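Local coordinates for protein mandelate racemase/muconate lactonizing enzyme (Polaromonas sp., PDB 2OG9) that belongs to the enolase superfamily and probably racemises mandelate or a related alpha-hydroxy acid, at residues 196-201 / 231-236; 226-231 / 255-260. All blocks are in the same frame, centred on the assembly; numbering follows the deposited sequence.

Overall arrangement
Both interactions lie on the helical outer layer of the TIM barrel, with centres 12 Å apart, and Glu231 belongs to a segment of each. Residues 231-236 pack against helix 190-204 in interaction 1, while residues 226-231 face residues 255-260 in interaction 2. The two also touch directly, Val197 CG2 lying 3.9 Å from Phe230 CE1 and Leu235 CD1 4.0 Å from Phe230 CG. The calcium ion belongs to interaction 2, bound through the carbonyl of Phe257; the side chain of Asn234 in interaction 1 is about 12 Å from a bound calcium. A second subunit reaches both contacts.

Interaction 1: residues 196-201 / 231-236; sequences RVTAVR and EPFNLV
Arg201 closes on the backbone of Phe233 with the end of its guanidinium: NH1 and NH2 both donate to Phe233 O, at 3.0 Å from NH1 to O and 2.8 Å from NH2 to O. The oxygen lies close to the guanidinium plane, held end-on by the two terminal nitrogens, which share this single acceptor. The NH2 bond is the straighter, with an N-H...O angle of 149° against 139° for NH1. Bends at chi2 and chi3 curl the arginine chain on its way from the helix to this carbonyl.

The apolar part is made by Val197, whose CG1 sits anti to the backbone N (chi1 176°) and meets Phe233 CE1 at 3.6 Å. In the TIM barrel this joins helix 190-204 to the turn that leads toward strand 238-239; Val197 also packs on Leu183 and Val212 of adjacent barrel strands.

At the ring's rim stands Thr198, its side chain crossing that of Phe233 at about a right angle. Its OG1 comes within 3.3 Å of Phe233 CZ, near the ring plane, while the hydroxyl is hydrogen-bonded to Ile194 O one helical turn back.

Interaction 2: residues 226-231 / 255-260; sequences MCRIFE and LQFDTP. With CA (calcium ion), chain C.
Cys227 lays its CB over one face of the Phe257 ring, a CH-pi contact 3.7 Å from CB to the ring centroid, where helix 220-230 packs beside the end of helix 247-256 on the outside of the TIM barrel. Gln256 CG covers the opposite face. Phe257 CE1 points at the face of the Arg228 guanidinium, 3.4 Å from CZ, with the two planes 58° apart; Arg228 NE makes a salt bridge to Asp258 of a third subunit.

The carboxylate of Glu231 stands nearly perpendicular to the ring, 86° between planes, with OE2 at the ring edge. With CG anti to the carbonyl carbon (chi1 -78°) and a bend at chi2, the chain brings the carboxylate to the backbone after Phe257. OE2 accepts from Asp258 N at 3.0 Å, and OE1 takes two bonds, from Thr259 OG1 at 2.8 Å and from Thr259 N, which meets the syn lone pair of OE1. An alanine in place of Glu231 would probably leave the N-H groups of Asp258 and Thr259, and the Thr259 hydroxyl, without this acceptor, and the turn after Phe257 less firmly held.

That turn carries the metal: Phe257 O binds the calcium ion at 2.4 Å, alongside five waters and Ala254 O. Nearer the helix, one water donates to both Phe230 O and Thr259 OG1.

Interaction 1: residues 196-201 / 231-236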
loop_
_atom_site.group_PDB
_atom_site.type_symbol
_atom_site.label_atom_id
_atom_site.label_comp_id
_atom_site.label_asym_id
_atom_site.label_seq_id
_atom_site.Cartn_x
_atom_site.Cartn_y
_atom_site.Cartn_z
ATOM N N ARG A 196 -13.392 36.173 20.038
ATOM C CA ARG A 196 -13.245 37.146 18.964
ATOM C C ARG A 196 -13.981 36.715 17.697
ATOM O O ARG A 196 -14.671 37.524 17.069
ATOM C CB ARG A 196 -11.759 37.369 18.664
ATOM C CG ARG A 196 -11.012 38.049 19.803
ATOM C CD ARG A 196 -9.501 37.924 19.660
ATOM N NE ARG A 196 -8.966 38.633 18.499
ATOM C CZ ARG A 196 -8.978 39.954 18.354
ATOM N NH1 ARG A 196 -9.502 40.723 19.301
ATOM N NH2 ARG A 196 -8.459 40.508 17.265
ATOM N N VAL A 197 -13.839 35.445 17.323
ATOM C CA VAL A 197 -14.506 34.927 16.132
ATOM C C VAL A 197 -16.016 34.920 16.336
ATOM O O VAL A 197 -16.777 35.227 15.418
ATOM C CB VAL A 197 -14.035 33.488 15.794
ATOM C CG1 VAL A 197 -14.825 32.943 14.610
ATOM C CG2 VAL A 197 -12.551 33.489 15.473
ATOM N N THR A 198 -16.449 34.570 17.545
ATOM C CA THR A 198 -17.874 34.545 17.859
ATOM C C THR A 198 -18.419 35.962 17.726
ATOM O O THR A 198 -19.502 36.175 17.176
ATOM C CB THR A 198 -18.132 34.042 19.300
ATOM O OG1 THR A 198 -17.635 32.706 19.437
ATOM C CG2 THR A 198 -19.626 34.050 19.613
ATOM N N ALA A 199 -17.646 36.923 18.227
ATOM C CA ALA A 199 -18.019 38.333 18.189
ATOM C C ALA A 199 -18.127 38.848 16.758
ATOM O O ALA A 199 -19.053 39.590 16.425
ATOM C CB ALA A 199 -17.000 39.159 18.963
ATOM N N VAL A 200 -17.173 38.460 15.916
ATOM C CA VAL A 200 -17.173 38.881 14.521
ATOM C C VAL A 200 -18.362 38.265 13.793
ATOM O O VAL A 200 -19.075 38.949 13.053
ATOM C CB VAL A 200 -15.867 38.462 13.807
ATOM C CG1 VAL A 200 -15.935 38.821 12.331
ATOM C CG2 VAL A 200 -14.681 39.153 14.454
ATOM N N ARG A 201 -18.581 36.972 14.011
ATOM C CA ARG A 201 -19.689 36.275 13.372
ATOM C C ARG A 201 -21.042 36.884 13.730
ATOM O O ARG A 201 -21.904 37.041 12.864
ATOM C CB ARG A 201 -19.671 34.789 13.748
ATOM C CG ARG A 201 -20.961 34.036 13.425
ATOM C CD ARG A 201 -21.374 34.176 11.962
ATOM N NE ARG A 201 -20.422 33.565 11.036
ATOM C CZ ARG A 201 -20.232 32.256 10.908
ATOM N NH1 ARG A 201 -20.928 31.404 11.651
ATOM N NH2 ARG A 201 -19.350 31.796 10.025
ATOM N N GLU A 231 -15.736 23.853 14.221
ATOM C CA GLU A 231 -16.632 23.123 13.320
ATOM C C GLU A 231 -18.020 23.739 13.133
ATOM O O GLU A 231 -18.480 23.903 12.004
ATOM C CB GLU A 231 -16.795 21.668 13.783
ATOM C CG GLU A 231 -15.638 20.740 13.436
ATOM C CD GLU A 231 -15.651 20.277 11.983
ATOM O OE1 GLU A 231 -15.449 21.110 11.075
ATOM O OE2 GLU A 231 -15.865 19.069 11.748
ATOM N N PRO A 232 -18.714 24.074 14.237
ATOM C CA PRO A 232 -20.054 24.666 14.129
ATOM C C PRO A 232 -20.085 26.007 13.399
ATOM O O PRO A 232 -21.105 26.382 12.819
ATOM C CB PRO A 232 -20.490 24.805 15.589
ATOM C CG PRO A 232 -19.746 23.711 16.276
ATOM C CD PRO A 232 -18.378 23.814 15.646
ATOM N N PHE A 233 -18.964 26.721 13.436
ATOM C CA PHE A 233 -18.840 28.032 12.796
ATOM C C PHE A 233 -18.996 28.026 11.278
ATOM O O PHE A 233 -19.333 29.052 10.686
ATOM C CB PHE A 233 -17.484 28.651 13.143
ATOM C CG PHE A 233 -17.429 29.281 14.505
ATOM C CD1 PHE A 233 -17.767 30.619 14.678
ATOM C CD2 PHE A 233 -17.038 28.538 15.615
ATOM C CE1 PHE A 233 -17.714 31.214 15.941
ATOM C CE2 PHE A 233 -16.983 29.120 16.880
ATOM C CZ PHE A 233 -17.320 30.460 17.044
ATOM N N ASN A 234 -18.749 26.882 10.646
ATOM C CA ASN A 234 -18.845 26.780 9.190
ATOM C C ASN A 234 -17.915 27.771 8.496
ATOM O O ASN A 234 -18.323 28.492 7.580
ATOM C CB ASN A 234 -20.278 27.025 8.711
ATOM C CG ASN A 234 -21.196 25.861 9.004
ATOM O OD1 ASN A 234 -20.827 24.703 8.810
ATOM N ND2 ASN A 234 -22.409 26.161 9.458
ATOM N N LEU A 235 -16.665 27.809 8.942
ATOM C CA LEU A 235 -15.682 28.706 8.354
ATOM C C LEU A 235 -15.354 28.219 6.949
ATOM O O LEU A 235 -15.515 27.038 6.647
ATOM C CB LEU A 235 -14.402 28.710 9.188
ATOM C CG LEU A 235 -14.499 29.146 10.650
ATOM C CD1 LEU A 235 -13.153 28.907 11.319
ATOM C CD2 LEU A 235 -14.907 30.614 10.733
ATOM N N VAL A 236 -14.900 29.128 6.093
ATOM C CA VAL A 236 -14.527 28.758 4.734
ATOM C C VAL A 236 -13.326 27.830 4.862
ATOM O O VAL A 236 -13.225 26.824 4.161
ATOM C CB VAL A 236 -14.137 29.993 3.898
ATOM C CG1 VAL A 236 -13.729 29.563 2.499
ATOM C CG2 VAL A 236 -15.308 30.967 3.836
#

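Interaction 2: residues 226-231 / 255-260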
loop_
_atom_site.group_PDB
_atom_site.type_symbol
_atom_site.label_atom_id
_atom_site.label_comp_id
_atom_site.label_asym_id
_atom_site.label_seq_id
_atom_site.Cartn_x
_atom_site.Cartn_y
_atom_site.Cartn_z
HETATM N N MSE A 226 -8.951 22.995 18.749
HETATM C CA MSE A 226 -9.465 24.231 18.161
HETATM C C MSE A 226 -10.312 23.970 16.917
HETATM O O MSE A 226 -11.344 24.614 16.722
HETATM C CB MSE A 226 -8.319 25.182 17.813
HETATM C CG MSE A 226 -7.600 25.745 19.027
HETATM SE SE MSE A 226 -8.812 26.667 20.235
HETATM C CE MSE A 226 -8.788 28.422 19.411
ATOM N N CYS A 227 -9.880 23.037 16.072
ATOM C CA CYS A 227 -10.654 22.725 14.877
ATOM C C CYS A 227 -12.010 22.170 15.298
ATOM O O CYS A 227 -13.037 22.492 14.702
ATOM C CB CYS A 227 -9.918 21.707 13.999
ATOM S SG CYS A 227 -8.486 22.383 13.113
ATOM N N ARG A 228 -12.005 21.339 16.338
ATOM C CA ARG A 228 -13.233 20.745 16.856
ATOM C C ARG A 228 -14.228 21.843 17.232
ATOM O O ARG A 228 -15.397 21.798 16.854
ATOM C CB ARG A 228 -12.919 19.894 18.092
ATOM C CG ARG A 228 -14.133 19.216 18.723
ATOM C CD ARG A 228 -14.773 18.218 17.771
ATOM N NE ARG A 228 -13.876 17.107 17.464
ATOM C CZ ARG A 228 -14.092 16.219 16.497
ATOM N NH1 ARG A 228 -15.179 16.312 15.740
ATOM N NH2 ARG A 228 -13.216 15.244 16.278
ATOM N N ILE A 229 -13.746 22.827 17.978
ATOM C CA ILE A 229 -14.577 23.936 18.426
ATOM C C ILE A 229 -15.095 24.779 17.262
ATOM O O ILE A 229 -16.254 25.187 17.257
ATOM C CB ILE A 229 -13.791 24.844 19.398
ATOM C CG1 ILE A 229 -13.360 24.037 20.626
ATOM C CG2 ILE A 229 -14.652 26.027 19.819
ATOM C CD1 ILE A 229 -12.359 24.748 21.512
ATOM N N PHE A 230 -14.242 25.025 16.272
ATOM C CA PHE A 230 -14.628 25.837 15.121
ATOM C C PHE A 230 -15.608 25.176 14.156
ATOM O O PHE A 230 -16.243 25.864 13.359
ATOM C CB PHE A 230 -13.386 26.279 14.335
ATOM C CG PHE A 230 -12.631 27.417 14.967
ATOM C CD1 PHE A 230 -13.291 28.582 15.355
ATOM C CD2 PHE A 230 -11.253 27.338 15.146
ATOM C CE1 PHE A 230 -12.589 29.654 15.913
ATOM C CE2 PHE A 230 -10.540 28.402 15.700
ATOM C CZ PHE A 230 -11.211 29.562 16.084
ATOM N N GLU A 231 -15.736 23.853 14.221
ATOM C CA GLU A 231 -16.632 23.123 13.320
ATOM C C GLU A 231 -18.020 23.739 13.133
ATOM O O GLU A 231 -18.480 23.903 12.004
ATOM C CB GLU A 231 -16.795 21.668 13.783
ATOM C CG GLU A 231 -15.638 20.740 13.436
ATOM C CD GLU A 231 -15.651 20.277 11.983
ATOM O OE1 GLU A 231 -15.449 21.110 11.075
ATOM O OE2 GLU A 231 -15.865 19.069 11.748
ATOM N N LEU A 255 -8.784 14.916 7.254
ATOM C CA LEU A 255 -9.569 13.689 7.207
ATOM C C LEU A 255 -10.656 13.694 8.278
ATOM O O LEU A 255 -11.767 13.226 8.050
ATOM C CB LEU A 255 -8.660 12.465 7.404
ATOM C CG LEU A 255 -9.346 11.093 7.439
ATOM C CD1 LEU A 255 -10.093 10.862 6.138
ATOM C CD2 LEU A 255 -8.308 9.990 7.659
ATOM N N GLN A 256 -10.322 14.249 9.436
ATOM C CA GLN A 256 -11.222 14.297 10.582
ATOM C C GLN A 256 -12.315 15.361 10.537
ATOM O O GLN A 256 -13.472 15.086 10.863
ATOM C CB GLN A 256 -10.384 14.495 11.858
ATOM C CG GLN A 256 -11.165 14.622 13.169
ATOM C CD GLN A 256 -11.931 13.360 13.531
ATOM O OE1 GLN A 256 -11.416 12.246 13.400
ATOM N NE2 GLN A 256 -13.163 13.530 14.001
ATOM N N PHE A 257 -11.961 16.569 10.116
ATOM C CA PHE A 257 -12.919 17.669 10.128
ATOM C C PHE A 257 -13.607 18.087 8.831
ATOM O O PHE A 257 -13.059 17.947 7.737
ATOM C CB PHE A 257 -12.234 18.878 10.766
ATOM C CG PHE A 257 -11.744 18.621 12.165
ATOM C CD1 PHE A 257 -12.643 18.548 13.226
ATOM C CD2 PHE A 257 -10.389 18.426 12.418
ATOM C CE1 PHE A 257 -12.200 18.289 14.525
ATOM C CE2 PHE A 257 -9.933 18.166 13.709
ATOM C CZ PHE A 257 -10.843 18.096 14.767
ATOM N N ASP A 258 -14.827 18.602 8.976
ATOM C CA ASP A 258 -15.617 19.079 7.843
ATOM C C ASP A 258 -14.996 20.359 7.294
ATOM O O ASP A 258 -14.936 20.569 6.084
ATOM C CB ASP A 258 -17.054 19.396 8.275
ATOM C CG ASP A 258 -17.880 18.155 8.554
ATOM O OD1 ASP A 258 -17.415 17.032 8.256
ATOM O OD2 ASP A 258 -19.013 18.312 9.063
ATOM N N THR A 259 -14.549 21.218 8.205
ATOM C CA THR A 259 -13.941 22.491 7.825
ATOM C C THR A 259 -12.682 22.300 6.989
ATOM O O THR A 259 -11.769 21.567 7.373
ATOM C CB THR A 259 -13.558 23.320 9.064
ATOM O OG1 THR A 259 -14.716 23.500 9.890
ATOM C CG2 THR A 259 -13.025 24.691 8.644
ATOM N N PRO A 260 -12.619 22.961 5.825
ATOM C CA PRO A 260 -11.445 22.839 4.963
ATOM C C PRO A 260 -10.186 23.340 5.658
ATOM O O PRO A 260 -10.229 24.293 6.440
ATOM C CB PRO A 260 -11.806 23.711 3.764
ATOM C CG PRO A 260 -13.297 23.539 3.674
ATOM C CD PRO A 260 -13.721 23.643 5.123
HETATM CA CA CA C . -12.375 17.087 5.587
HETATM O O HOH W 1 -15.869 25.795 10.586
HETATM O O HOH W 2 -13.536 15.146 6.315
HETATM O O HOH W 3 -14.050 18.450 4.737
HETATM O O HOH W 4 -11.050 19.140 5.852
HETATM O O HOH W 5 -10.916 17.063 3.655
HETATM O O HOH W 6 -13.243 15.468 3.948
#